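AcrH (Aeromonas hydrophila, PDB 3WXX) binds the translocator AopB as its type III secretion chaperone, probably shielding hydrophobic, membrane-hairpin segments of AopB before secretion. Local coordinates at the interface of chains A and B. Sequence-based numbering; all coordinates share one arbitrary frame. Chains: chain A, AcrH; chain B, AopB.

Contact 1: the interface of chains A and B. Residues chain A 46, 50, 54, 66, 70; chain B 150-151, 153, 160.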
loop_
_atom_site.group_PDB
_atom_site.type_symbol
_atom_site.label_atom_id
_atom_site.label_comp_id
_atom_site.label_asym_id
_atom_site.label_seq_id
_atom_site.Cartn_x
_atom_site.Cartn_y
_atom_site.Cartn_z
ATOM N N HIS A 46 5.926 12.274 3.806
ATOM C CA HIS A 46 5.887 10.825 3.923
ATOM C C HIS A 46 5.142 10.365 5.170
ATOM O O HIS A 46 4.283 9.512 5.084
ATOM C CB HIS A 46 7.279 10.232 3.879
ATOM C CG HIS A 46 7.287 8.741 3.842
ATOM N ND1 HIS A 46 7.660 7.981 4.920
ATOM C CD2 HIS A 46 6.929 7.869 2.877
ATOM C CE1 HIS A 46 7.542 6.706 4.619
ATOM N NE2 HIS A 46 7.115 6.609 3.377
ATOM N N GLN A 50 1.717 8.172 5.317
ATOM C CA GLN A 50 1.653 6.906 6.019
ATOM C C GLN A 50 0.402 6.817 6.876
ATOM O O GLN A 50 -0.160 5.742 7.030
ATOM C CB GLN A 50 2.859 6.696 6.910
ATOM C CG GLN A 50 4.158 6.447 6.176
ATOM C CD GLN A 50 5.310 6.294 7.149
ATOM O OE1 GLN A 50 5.789 7.265 7.698
ATOM N NE2 GLN A 50 5.702 5.057 7.417
ATOM N N VAL A 54 -3.025 4.311 6.248
ATOM C CA VAL A 54 -3.530 3.443 7.322
ATOM C C VAL A 54 -5.002 3.775 7.651
ATOM O O VAL A 54 -5.772 2.888 7.931
ATOM C CB VAL A 54 -2.621 3.559 8.562
ATOM C CG1 VAL A 54 -3.314 3.031 9.794
ATOM C CG2 VAL A 54 -1.311 2.823 8.332
ATOM N N LEU A 66 2.145 8.766 -0.862
ATOM C CA LEU A 66 3.157 7.985 -0.189
ATOM C C LEU A 66 4.320 7.708 -1.135
ATOM O O LEU A 66 5.510 7.849 -0.781
ATOM C CB LEU A 66 2.576 6.669 0.344
ATOM C CG LEU A 66 3.489 5.814 1.242
ATOM C CD1 LEU A 66 3.800 6.476 2.582
ATOM C CD2 LEU A 66 2.826 4.469 1.488
ATOM N N ARG A 70 8.391 8.956 -1.173
ATOM C CA ARG A 70 9.460 7.975 -1.146
ATOM C C ARG A 70 10.430 8.171 -2.309
ATOM O O ARG A 70 11.637 8.124 -2.129
ATOM C CB ARG A 70 8.874 6.562 -1.200
ATOM C CG ARG A 70 8.817 5.809 0.101
ATOM C CD ARG A 70 7.681 4.860 -0.147
ATOM N NE ARG A 70 6.724 4.385 0.823
ATOM C CZ ARG A 70 6.967 3.512 1.760
ATOM N NH1 ARG A 70 8.194 3.185 2.013
ATOM N NH2 ARG A 70 6.013 3.084 2.529
ATOM N N ILE B 150 3.121 -2.263 3.473
ATOM C CA ILE B 150 3.655 -1.299 2.533
ATOM C C ILE B 150 3.850 0.052 3.179
ATOM O O ILE B 150 4.861 0.707 2.952
ATOM C CB ILE B 150 2.758 -1.191 1.321
ATOM C CG1 ILE B 150 2.975 -2.434 0.447
ATOM C CG2 ILE B 150 3.048 0.091 0.555
ATOM C CD1 ILE B 150 2.029 -2.505 -0.726
ATOM N N VAL B 151 2.906 0.454 4.023
ATOM C CA VAL B 151 3.109 1.666 4.805
ATOM C C VAL B 151 4.414 1.662 5.620
ATOM O O VAL B 151 5.057 2.704 5.715
ATOM C CB VAL B 151 1.906 1.982 5.705
ATOM C CG1 VAL B 151 2.292 2.921 6.821
ATOM C CG2 VAL B 151 0.840 2.645 4.875
ATOM N N GLY B 153 5.521 1.767 8.788
ATOM C CA GLY B 153 5.223 1.971 10.215
ATOM C C GLY B 153 6.401 1.798 11.174
ATOM O O GLY B 153 7.183 2.736 11.398
HETATM N N MSE B 160 14.405 1.905 5.361
HETATM C CA MSE B 160 14.816 2.974 4.467
HETATM C C MSE B 160 16.302 3.119 4.592
HETATM O O MSE B 160 17.014 3.174 3.587
HETATM C CB MSE B 160 14.091 4.271 4.806
HETATM C CG MSE B 160 12.675 4.284 4.230
HETATM SE SE MSE B 160 11.777 5.987 4.671
HETATM C CE MSE B 160 10.656 6.204 3.071
#
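A:His46 and A:Gln50 on helix 42-55 and A:Arg70 on helix 60-72 meet the C-terminal end of AopB helix 126-151 (B:Val151) and, past a loop, helix 156-161 (B:Met160). AcrH belongs to the tetratricopeptide-repeat (TPR) class of translocator chaperones, and this stretch of AopB is predicted to be transmembrane. B:Val151 has most surface hidden here, 59 Å². Its CG1 lies 3.8 Å from A:Gln50 CB, and A:Val54 CG2 comes across it at about a right angle. The extended A:Gln50 side chain, with CG anti to the carbonyl carbon (chi1 -70°), carries its amide to the helix end, where NE2 donates a hydrogen bond of 3.0 Å to B:Val151 O. That carbonyl lies near the amide plane, while the donor is tilted 33° from the carbonyl plane. A:Gln50 CG lies off one face of the A:His46 ring and the B:Met160 methyl CE off the other, both toward the rim, CE 3.7 Å from the centroid. B:Met160, a selenomethionine, is poorly ordered, so this CH-pi contact is tentative; its CE also lies 3.5 Å from A:Arg70 CG. The A:Arg70 guanidinium has A:His46 NE2 over its centre. Its NH2 approaches B:Ile150 O to 2.7 Å, but the N-H points elsewhere, a polar contact without a hydrogen bond.

Contact 2: the interface of chains A and B. Residues chain A 104, 112, 115-116, 119; chain B 118-123.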
loop_
_atom_site.group_PDB
_atom_site.type_symbol
_atom_site.label_atom_id
_atom_site.label_comp_id
_atom_site.label_asym_id
_atom_site.label_seq_id
_atom_site.Cartn_x
_atom_site.Cartn_y
_atom_site.Cartn_z
ATOM N N LEU A 104 11.991 2.221 -11.297
ATOM C CA LEU A 104 12.650 0.996 -11.828
ATOM C C LEU A 104 13.878 1.278 -12.663
ATOM O O LEU A 104 14.894 0.636 -12.497
ATOM C CB LEU A 104 11.671 0.151 -12.604
ATOM C CG LEU A 104 10.645 -0.534 -11.679
ATOM C CD1 LEU A 104 9.564 -1.218 -12.487
ATOM C CD2 LEU A 104 11.309 -1.550 -10.760
ATOM N N GLY A 112 11.241 -4.167 -16.223
ATOM C CA GLY A 112 10.066 -3.660 -15.511
ATOM C C GLY A 112 9.804 -2.183 -15.726
ATOM O O GLY A 112 8.659 -1.766 -15.862
ATOM N N SER A 115 7.826 -2.209 -18.782
ATOM C CA SER A 115 6.459 -2.572 -18.533
ATOM C C SER A 115 5.642 -1.411 -17.973
ATOM O O SER A 115 4.470 -1.209 -18.325
ATOM C CB SER A 115 6.415 -3.732 -17.555
ATOM O OG SER A 115 5.065 -4.075 -17.300
ATOM N N GLY A 116 6.288 -0.653 -17.101
ATOM C CA GLY A 116 5.683 0.513 -16.485
ATOM C C GLY A 116 5.387 1.602 -17.466
ATOM O O GLY A 116 4.249 2.056 -17.536
ATOM N N SER A 119 2.602 0.475 -19.936
ATOM C CA SER A 119 1.221 0.568 -19.429
ATOM C C SER A 119 0.836 2.022 -19.202
ATOM O O SER A 119 -0.315 2.410 -19.374
ATOM C CB SER A 119 1.064 -0.235 -18.137
ATOM O OG SER A 119 -0.071 0.201 -17.397
ATOM N N SER B 118 3.245 -10.112 -17.461
ATOM C CA SER B 118 4.368 -9.195 -17.189
ATOM C C SER B 118 4.597 -8.146 -18.278
ATOM O O SER B 118 5.734 -7.686 -18.452
ATOM C CB SER B 118 5.684 -9.978 -17.016
ATOM O OG SER B 118 5.498 -11.193 -16.318
ATOM N N LYS B 119 3.546 -7.782 -19.013
ATOM C CA LYS B 119 3.619 -6.680 -19.972
ATOM C C LYS B 119 2.977 -5.412 -19.436
ATOM O O LYS B 119 3.574 -4.334 -19.520
ATOM C CB LYS B 119 3.042 -7.079 -21.338
ATOM C CG LYS B 119 4.232 -7.397 -22.228
ATOM C CD LYS B 119 4.064 -7.479 -23.741
ATOM C CE LYS B 119 5.392 -7.270 -24.449
ATOM N NZ LYS B 119 5.454 -7.917 -25.787
ATOM N N ILE B 120 1.779 -5.541 -18.875
ATOM C CA ILE B 120 1.165 -4.409 -18.171
ATOM C C ILE B 120 1.391 -4.433 -16.645
ATOM O O ILE B 120 1.237 -3.386 -16.000
ATOM C CB ILE B 120 -0.345 -4.238 -18.481
ATOM C CG1 ILE B 120 -1.104 -5.555 -18.282
ATOM C CG2 ILE B 120 -0.548 -3.650 -19.879
ATOM C CD1 ILE B 120 -2.586 -5.346 -18.049
ATOM N N PHE B 121 1.752 -5.596 -16.078
ATOM C CA PHE B 121 1.938 -5.738 -14.616
ATOM C C PHE B 121 3.287 -6.307 -14.185
ATOM O O PHE B 121 3.472 -6.652 -13.028
ATOM C CB PHE B 121 0.793 -6.542 -13.996
ATOM C CG PHE B 121 -0.537 -5.847 -14.067
ATOM C CD1 PHE B 121 -0.713 -4.614 -13.503
ATOM C CD2 PHE B 121 -1.621 -6.434 -14.710
ATOM C CE1 PHE B 121 -1.940 -3.973 -13.559
ATOM C CE2 PHE B 121 -2.859 -5.791 -14.788
ATOM C CZ PHE B 121 -3.016 -4.552 -14.212
ATOM N N GLY B 122 4.254 -6.323 -15.088
ATOM C CA GLY B 122 5.599 -6.762 -14.745
ATOM C C GLY B 122 6.312 -5.781 -13.854
ATOM O O GLY B 122 7.328 -6.103 -13.236
ATOM N N TRP B 123 5.783 -4.567 -13.789
ATOM C CA TRP B 123 6.373 -3.515 -12.948
ATOM C C TRP B 123 5.968 -3.671 -11.482
ATOM O O TRP B 123 6.650 -3.200 -10.577
ATOM C CB TRP B 123 5.996 -2.127 -13.485
ATOM C CG TRP B 123 4.580 -1.768 -13.431
ATOM C CD1 TRP B 123 3.633 -2.011 -14.377
ATOM C CD2 TRP B 123 3.924 -1.107 -12.371
ATOM N NE1 TRP B 123 2.406 -1.544 -13.971
ATOM C CE2 TRP B 123 2.560 -0.980 -12.732
ATOM C CE3 TRP B 123 4.333 -0.650 -11.119
ATOM C CZ2 TRP B 123 1.624 -0.374 -11.896
ATOM C CZ3 TRP B 123 3.396 -0.065 -10.280
ATOM C CH2 TRP B 123 2.058 0.071 -10.679
#
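The indole of B:Trp123 turns an edge towards AcrH helix 110-126, with A:Ser115 OG in the ring plane 3.9 Å from CD1. A:Gly116 CA stands above the ring plane, just beyond the pyrrole rim, 3.9 Å from CD1. B:Trp123 CG lies between the backbone N and the carbonyl carbon (chi1 66°); its CB meets the A:Gly112 carbonyl O and, at 3.8 Å, the CD1 branch of A:Leu104 from helix 95-106, whose side chain crosses at about a right angle. A:Gly112 and A:Gly116 are one turn apart, and with no side chains on them the helix backbone itself faces the tryptophan. This is a helix-to-loop contact in which the TPR chaperone receives AopB helix 117-120 and the loop after it, at the start of a predicted transmembrane segment. A:Ser115, with 65 Å² buried by AopB, is its polar centre. With OG anti to the backbone N (chi1 179°), the hydroxyl donates to B:Lys119 O at 2.7 Å, sitting above the carbonyl plane, away from the lone pairs; B:Lys119 is poorly ordered. The same oxygen accepts a weak bond from B:Gly122 N at 3.3 Å. One turn further along the helix, A:Ser119 CB lies 3.8 Å from B:Ile120 O.

Contact 3: the interface of chains A and B. Residues chain A 30, 34, 61, 64, 95; chain B 6-9.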
loop_
_atom_site.group_PDB
_atom_site.type_symbol
_atom_site.label_atom_id
_atom_site.label_comp_id
_atom_site.label_asym_id
_atom_site.label_seq_id
_atom_site.Cartn_x
_atom_site.Cartn_y
_atom_site.Cartn_z
ATOM N N TYR A 30 -5.028 15.306 4.054
ATOM C CA TYR A 30 -4.485 15.150 2.708
ATOM C C TYR A 30 -3.870 16.465 2.291
ATOM O O TYR A 30 -2.751 16.498 1.789
ATOM C CB TYR A 30 -5.544 14.714 1.684
ATOM C CG TYR A 30 -5.021 14.664 0.258
ATOM C CD1 TYR A 30 -4.157 13.648 -0.156
ATOM C CD2 TYR A 30 -5.348 15.637 -0.665
ATOM C CE1 TYR A 30 -3.650 13.613 -1.440
ATOM C CE2 TYR A 30 -4.828 15.616 -1.954
ATOM C CZ TYR A 30 -3.990 14.598 -2.337
ATOM O OH TYR A 30 -3.489 14.563 -3.624
ATOM N N PHE A 34 -0.242 17.068 1.027
ATOM C CA PHE A 34 -0.038 17.626 -0.297
ATOM C C PHE A 34 0.798 18.939 -0.309
ATOM O O PHE A 34 1.632 19.153 -1.211
ATOM C CB PHE A 34 -1.404 17.891 -0.898
ATOM C CG PHE A 34 -1.368 18.634 -2.170
ATOM C CD1 PHE A 34 -1.324 19.999 -2.162
ATOM C CD2 PHE A 34 -1.409 17.968 -3.379
ATOM C CE1 PHE A 34 -1.323 20.702 -3.349
ATOM C CE2 PHE A 34 -1.413 18.662 -4.577
ATOM C CZ PHE A 34 -1.375 20.041 -4.559
ATOM N N ARG A 61 -4.959 7.645 -3.989
ATOM C CA ARG A 61 -4.169 8.896 -3.992
ATOM C C ARG A 61 -3.314 9.047 -2.738
ATOM O O ARG A 61 -2.208 9.579 -2.815
ATOM C CB ARG A 61 -5.034 10.109 -4.253
ATOM C CG ARG A 61 -5.764 10.632 -3.055
ATOM C CD ARG A 61 -6.881 11.582 -3.436
ATOM N NE ARG A 61 -7.927 11.483 -2.416
ATOM C CZ ARG A 61 -8.346 12.451 -1.610
ATOM N NH1 ARG A 61 -7.863 13.684 -1.701
ATOM N NH2 ARG A 61 -9.277 12.175 -0.711
ATOM N N LEU A 64 -0.517 7.175 -3.924
ATOM C CA LEU A 64 0.240 7.988 -4.852
ATOM C C LEU A 64 1.155 8.940 -4.057
ATOM O O LEU A 64 2.350 9.059 -4.331
ATOM C CB LEU A 64 -0.711 8.769 -5.776
ATOM C CG LEU A 64 0.017 9.615 -6.809
ATOM C CD1 LEU A 64 0.776 8.751 -7.793
ATOM C CD2 LEU A 64 -0.985 10.456 -7.546
ATOM N N ARG A 95 -0.468 7.401 -13.775
ATOM C CA ARG A 95 0.644 7.903 -12.939
ATOM C C ARG A 95 1.377 6.795 -12.144
ATOM O O ARG A 95 2.596 6.866 -11.944
ATOM C CB ARG A 95 0.163 9.008 -11.995
ATOM C CG ARG A 95 0.274 10.383 -12.604
ATOM C CD ARG A 95 -0.449 11.419 -11.763
ATOM N NE ARG A 95 -1.893 11.208 -11.816
ATOM C CZ ARG A 95 -2.813 11.931 -11.172
ATOM N NH1 ARG A 95 -2.470 12.972 -10.390
ATOM N NH2 ARG A 95 -4.092 11.596 -11.317
ATOM N N LEU B 6 0.183 15.234 -7.781
ATOM C CA LEU B 6 -0.851 14.677 -6.926
ATOM C C LEU B 6 -2.152 15.406 -7.205
ATOM O O LEU B 6 -2.131 16.617 -7.475
ATOM C CB LEU B 6 -0.490 14.911 -5.470
ATOM C CG LEU B 6 0.892 14.477 -5.050
ATOM C CD1 LEU B 6 1.082 14.884 -3.607
ATOM C CD2 LEU B 6 1.030 12.973 -5.206
ATOM N N PRO B 7 -3.301 14.709 -7.089
ATOM C CA PRO B 7 -4.570 15.435 -7.253
ATOM C C PRO B 7 -4.739 16.504 -6.222
ATOM O O PRO B 7 -4.243 16.357 -5.106
ATOM C CB PRO B 7 -5.635 14.344 -7.095
ATOM C CG PRO B 7 -4.943 13.171 -6.521
ATOM C CD PRO B 7 -3.533 13.258 -7.022
ATOM N N GLN B 8 -5.447 17.564 -6.595
ATOM C CA GLN B 8 -5.633 18.728 -5.711
ATOM C C GLN B 8 -6.571 18.414 -4.577
ATOM O O GLN B 8 -7.510 17.664 -4.768
ATOM C CB GLN B 8 -6.184 19.925 -6.470
ATOM C CG GLN B 8 -5.160 20.550 -7.404
ATOM C CD GLN B 8 -4.300 21.602 -6.697
ATOM O OE1 GLN B 8 -3.106 21.694 -6.962
ATOM N NE2 GLN B 8 -4.888 22.357 -5.741
ATOM N N PRO B 9 -6.311 18.966 -3.389
ATOM C CA PRO B 9 -7.243 18.633 -2.327
ATOM C C PRO B 9 -8.652 19.069 -2.673
ATOM O O PRO B 9 -8.829 20.070 -3.364
ATOM C CB PRO B 9 -6.698 19.378 -1.110
ATOM C CG PRO B 9 -5.244 19.551 -1.391
ATOM C CD PRO B 9 -5.101 19.650 -2.893
#
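B:Pro7, with 79 Å² hidden, A:Phe34 with 73 Å² and A:Tyr30 with 43 Å² form the heart of this contact, where an extended N-terminal segment of AopB lies in the peptide-binding groove of the TPR fold. B:Leu6 to B:Pro9 have polyproline-like backbone torsions, and their L-x-x-P spacing resembles the end of the PxLxxP chaperone-binding motif of translocators. The B:Pro7 ring sits among A:Tyr30, A:Arg61, A:Leu64 and A:Arg95: its CG packs on A:Arg61 CB at 3.8 Å and its CD on A:Leu64 CD2, while A:Arg95 NH1 comes to CD from another helix, 95-106. A:Tyr30, with CG anti to the backbone N (chi1 175°), points its hydroxyl at the peptide and donates a hydrogen bond to B:Pro7 O, in the carbonyl plane on a lone pair; its modelled length of 2.4 Å is doubtful at this resolution. A:Arg61 NH1 lies 3.3 Å above one face of the tyrosine ring, towards the rim, and A:Phe34 CB lies on the other. The A:Phe34 ring takes B:Pro9 CD over the centre of one face, 3.8 Å from the centroid, and has B:Leu6 O at its edge, in plane. B:Leu6 slides past it in the opposite direction, CB against CD2, and its CD2 branch reaches A:Leu64 CG. At the ring tip, A:Phe34 CZ lies 3.4 Å from the B:Gln8 side-chain oxygen OE1.

The C-alpha centres of contact 1 and contact 3 are about 15 Å apart, and both use AcrH helix 60-72; contact 2 lies about 22 Å from contact 1 and 23 Å from contact 3, sharing helix 95-106 with the latter. On AopB, contact 2 comes just before helix 126-151 and contact 1 takes its C-terminal end, the loop beyond and helix 156-161, so AcrH touches both ends of helix 126-151, at the start of one predicted transmembrane segment and within the next. Contact 3 instead engages the remote N-terminal segment. Separate stretches of AopB thus meet the chaperone, which probably keeps its hydrophobic hairpins shielded.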